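Local coordinates for sesquisabinene B synthase 2 (PDB 6A2A), which probably converts farnesyl diphosphate into the sesquiterpene sesquisabinene B with the help of magnesium or manganese ions, at residues A[63-68]-A[95-100]. Sequence-based numbering, arbitrary orientation.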
ATOM      1  N   LYS A  63      21.412 -23.283 -12.356  1.00 42.72           N
ATOM      2  CA  LYS A  63      22.283 -24.266 -12.999  1.00 45.43           C
ATOM      3  C   LYS A  63      22.236 -24.037 -14.506  1.00 38.71           C
ATOM      4  O   LYS A  63      23.264 -23.935 -15.140  1.00 30.50           O
ATOM      5  CB  LYS A  63      21.883 -25.706 -12.666  1.00 48.38           C
ATOM      6  CG  LYS A  63      22.742 -26.783 -13.333  1.00 54.02           C
ATOM      7  CD  LYS A  63      22.427 -28.200 -12.879  1.00 58.56           C
ATOM      8  CE  LYS A  63      22.141 -29.151 -14.022  1.00 63.18           C
ATOM      9  NZ  LYS A  63      20.784 -29.734 -13.891  1.00 64.57           N
ATOM     10  N   LEU A  64      21.036 -23.914 -15.048  1.00 36.58           N
ATOM     11  CA  LEU A  64      20.909 -23.673 -16.477  1.00 36.05           C
ATOM     12  C   LEU A  64      21.471 -22.303 -16.866  1.00 34.16           C
ATOM     13  O   LEU A  64      21.989 -22.181 -17.976  1.00 32.14           O
ATOM     14  CB  LEU A  64      19.448 -23.829 -16.889  1.00 40.69           C
ATOM     15  CG  LEU A  64      18.888 -25.244 -16.849  1.00 42.80           C
ATOM     16  CD1 LEU A  64      17.556 -25.286 -17.571  1.00 45.86           C
ATOM     17  CD2 LEU A  64      19.846 -26.269 -17.452  1.00 44.33           C
ATOM     18  N   LYS A  65      21.417 -21.293 -15.994  1.00 34.81           N
ATOM     19  CA  LYS A  65      21.989 -19.983 -16.334  1.00 34.44           C
ATOM     20  C   LYS A  65      23.486 -20.132 -16.620  1.00 36.20           C
ATOM     21  O   LYS A  65      24.025 -19.595 -17.593  1.00 37.05           O
ATOM     22  CB  LYS A  65      21.782 -18.949 -15.215  1.00 37.62           C
ATOM     23  CG  LYS A  65      22.364 -17.587 -15.554  1.00 35.95           C
ATOM     24  CD  LYS A  65      22.072 -16.475 -14.562  1.00 36.28           C
ATOM     25  CE  LYS A  65      22.929 -15.270 -14.879  1.00 36.90           C
ATOM     26  NZ  LYS A  65      22.501 -14.040 -14.170  1.00 39.07           N
ATOM     27  N   GLU A  66      24.165 -20.870 -15.764  1.00 40.88           N
ATOM     28  CA  GLU A  66      25.598 -21.022 -15.928  1.00 42.61           C
ATOM     29  C   GLU A  66      25.890 -21.812 -17.211  1.00 33.28           C
ATOM     30  O   GLU A  66      26.843 -21.500 -17.886  1.00 38.85           O
ATOM     31  CB  GLU A  66      26.215 -21.691 -14.695  1.00 49.00           C
ATOM     32  CG  GLU A  66      26.432 -20.739 -13.529  1.00 51.61           C
ATOM     33  CD  GLU A  66      27.507 -19.692 -13.769  1.00 56.42           C
ATOM     34  OE1 GLU A  66      28.635 -20.077 -14.150  1.00 61.16           O
ATOM     35  OE2 GLU A  66      27.208 -18.488 -13.593  1.00 55.43           O
ATOM     36  N   GLU A  67      25.074 -22.801 -17.549  1.00 37.27           N
ATOM     37  CA  GLU A  67      25.250 -23.549 -18.804  1.00 36.37           C
ATOM     38  C   GLU A  67      25.070 -22.606 -19.990  1.00 36.85           C
ATOM     39  O   GLU A  67      25.808 -22.695 -20.926  1.00 31.83           O
ATOM     40  CB  GLU A  67      24.320 -24.762 -18.908  1.00 42.82           C
ATOM     41  CG  GLU A  67      24.734 -25.911 -18.005  1.00 43.64           C
ATOM     42  CD  GLU A  67      23.756 -27.068 -17.965  1.00 44.71           C
ATOM     43  OE1 GLU A  67      23.580 -27.657 -16.882  1.00 51.26           O
ATOM     44  OE2 GLU A  67      23.175 -27.378 -19.008  1.00 47.72           O
ATOM     45  N   VAL A  68      24.127 -21.652 -19.918  1.00 32.29           N
ATOM     46  CA  VAL A  68      23.911 -20.766 -21.032  1.00 31.11           C
ATOM     47  C   VAL A  68      25.051 -19.743 -21.110  1.00 28.49           C
ATOM     48  O   VAL A  68      25.451 -19.372 -22.156  1.00 29.23           O
ATOM     49  CB  VAL A  68      22.513 -20.104 -20.934  1.00 30.65           C
ATOM     50  CG1 VAL A  68      22.397 -18.942 -21.904  1.00 31.47           C
ATOM     51  CG2 VAL A  68      21.397 -21.111 -21.162  1.00 31.14           C
ATOM     52  N   TYR A  95      19.114  -9.438 -20.429  1.00 24.43           N
ATOM     53  CA  TYR A  95      19.339  -8.788 -19.113  1.00 21.87           C
ATOM     54  C   TYR A  95      20.078  -9.726 -18.153  1.00 28.15           C
ATOM     55  O   TYR A  95      20.722  -9.238 -17.198  1.00 25.80           O
ATOM     56  CB  TYR A  95      18.018  -8.315 -18.489  1.00 23.31           C
ATOM     57  CG  TYR A  95      17.220  -9.408 -17.824  1.00 21.18           C
ATOM     58  CD1 TYR A  95      16.554 -10.386 -18.556  1.00 21.58           C
ATOM     59  CD2 TYR A  95      17.177  -9.521 -16.445  1.00 22.65           C
ATOM     60  CE1 TYR A  95      15.881 -11.419 -17.928  1.00 23.65           C
ATOM     61  CE2 TYR A  95      16.464 -10.505 -15.814  1.00 23.22           C
ATOM     62  CZ  TYR A  95      15.859 -11.493 -16.553  1.00 25.33           C
ATOM     63  OH  TYR A  95      15.182 -12.459 -15.889  1.00 25.00           O
ATOM     64  N   GLN A  96      20.005 -11.040 -18.384  1.00 27.23           N
ATOM     65  CA  GLN A  96      20.765 -11.999 -17.571  1.00 27.17           C
ATOM     66  C   GLN A  96      22.206 -12.211 -18.076  1.00 27.61           C
ATOM     67  O   GLN A  96      22.998 -12.782 -17.325  1.00 31.25           O
ATOM     68  CB  GLN A  96      20.072 -13.368 -17.535  1.00 27.05           C
ATOM     69  CG  GLN A  96      18.750 -13.448 -16.798  1.00 27.94           C
ATOM     70  CD  GLN A  96      18.900 -13.505 -15.301  1.00 29.72           C
ATOM     71  OE1 GLN A  96      19.912 -13.059 -14.763  1.00 32.85           O
ATOM     72  NE2 GLN A  96      17.869 -13.962 -14.616  1.00 27.91           N
ATOM     73  N   PHE A  97      22.581 -11.750 -19.248  1.00 28.10           N
ATOM     74  CA  PHE A  97      23.863 -12.129 -19.890  1.00 30.02           C
ATOM     75  C   PHE A  97      24.496 -10.891 -20.501  1.00 26.61           C
ATOM     76  O   PHE A  97      25.130 -10.983 -21.498  1.00 29.83           O
ATOM     77  CB  PHE A  97      23.638 -13.245 -20.925  1.00 29.59           C
ATOM     78  CG  PHE A  97      23.044 -14.488 -20.327  1.00 30.52           C
ATOM     79  CD1 PHE A  97      23.775 -15.286 -19.443  1.00 32.61           C
ATOM     80  CD2 PHE A  97      21.762 -14.901 -20.656  1.00 29.42           C
ATOM     81  CE1 PHE A  97      23.216 -16.408 -18.859  1.00 30.27           C
ATOM     82  CE2 PHE A  97      21.220 -16.040 -20.081  1.00 31.74           C
ATOM     83  CZ  PHE A  97      21.947 -16.810 -19.202  1.00 30.37           C
ATOM     84  N   GLU A  98      24.371  -9.717 -19.866  1.00 28.04           N
ATOM     85  CA  GLU A  98      24.750  -8.493 -20.541  1.00 27.88           C
ATOM     86  C   GLU A  98      26.266  -8.475 -20.842  1.00 28.06           C
ATOM     87  O   GLU A  98      26.682  -8.089 -21.931  1.00 29.39           O
ATOM     88  CB  GLU A  98      24.397  -7.276 -19.683  1.00 29.78           C
ATOM     89  CG  GLU A  98      22.901  -7.030 -19.555  1.00 28.29           C
ATOM     90  CD  GLU A  98      22.214  -6.420 -20.762  1.00 31.95           C
ATOM     91  OE1 GLU A  98      22.857  -6.207 -21.816  1.00 33.59           O
ATOM     92  OE2 GLU A  98      20.975  -6.188 -20.655  1.00 35.76           O
ATOM     93  N   THR A  99      27.058  -8.857 -19.862  1.00 31.74           N
ATOM     94  CA  THR A  99      28.525  -8.897 -20.003  1.00 33.53           C
ATOM     95  C   THR A  99      28.915  -9.870 -21.123  1.00 33.41           C
ATOM     96  O   THR A  99      29.642  -9.526 -22.039  1.00 31.57           O
ATOM     97  CB  THR A  99      29.171  -9.254 -18.654  1.00 37.93           C
ATOM     98  OG1 THR A  99      29.069  -8.057 -17.876  1.00 40.39           O
ATOM     99  CG2 THR A  99      30.606  -9.704 -18.781  1.00 45.51           C
ATOM    100  N   GLU A 100      28.393 -11.071 -21.048  1.00 35.05           N
ATOM    101  CA  GLU A 100      28.806 -12.128 -21.980  1.00 36.28           C
ATOM    102  C   GLU A 100      28.345 -11.797 -23.403  1.00 33.37           C
ATOM    103  O   GLU A 100      29.069 -12.074 -24.361  1.00 32.92           O
ATOM    104  CB  GLU A 100      28.221 -13.471 -21.563  1.00 33.72           C
ATOM    105  CG  GLU A 100      28.662 -13.923 -20.184  1.00 40.56           C
ATOM    106  CD  GLU A 100      27.962 -13.322 -18.983  1.00 46.31           C
ATOM    107  OE1 GLU A 100      27.047 -12.486 -19.178  1.00 46.52           O
ATOM    108  OE2 GLU A 100      28.356 -13.673 -17.852  1.00 48.98           O
TER
HETATM  109  O   HOH W   1      23.769 -11.503 -14.756  1.00 45.81           O
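Lys-65 reaches from helix 55-73 to the turn that leads into helix 98-110, where its ammonium group meets two oxygens of Gln-96. The main hydrogen bond runs from Lys-65 NZ to Gln-96 OE1, 2.8 Å long; the ammonium nitrogen stands above the side-chain carbonyl plane, 44° out of it. A weak second bond goes from NZ to the backbone Gln-96 O at 3.4 Å. A water reinforces it, accepting from NZ and donating to the same backbone oxygen. Lysine suits this place because its chain is long: CG lies anti to the backbone N (chi1 -180°) and the rest is extended, which carries NZ across to the turn. Glutamine suits the other side because its amide can accept through OE1 while NE2 donates to Asp-248 on helix 239-270, a pairing that fixes which way round the amide sits.

The apolar part centres on Phe-97, a buried residue at the N-cap position of helix 98-110. Val-68 CG1 lies over one face of its ring, 3.5 Å from CZ, and the branched side chain fits closely against the flat surface. The CG methylene of Lys-65 also packs against the ring, 3.6 Å from Phe-97 CE1, while Lys-65 O approaches the ring edge near its plane. A large flat ring suits this buried place because it meets both residues at once. An alanine in place of Lys-65 would probably leave Gln-96 OE1 without this charged donor and uncover part of the Phe-97 rim.

Lys-69 and Ile-72, further along helix 55-73, also touch Phe-97. The ring and the Lys-65 bond hold the turn against this helix: helix-to-helix packing in the mainly helical N-terminal domain of this terpene synthase, away from the magnesium sites.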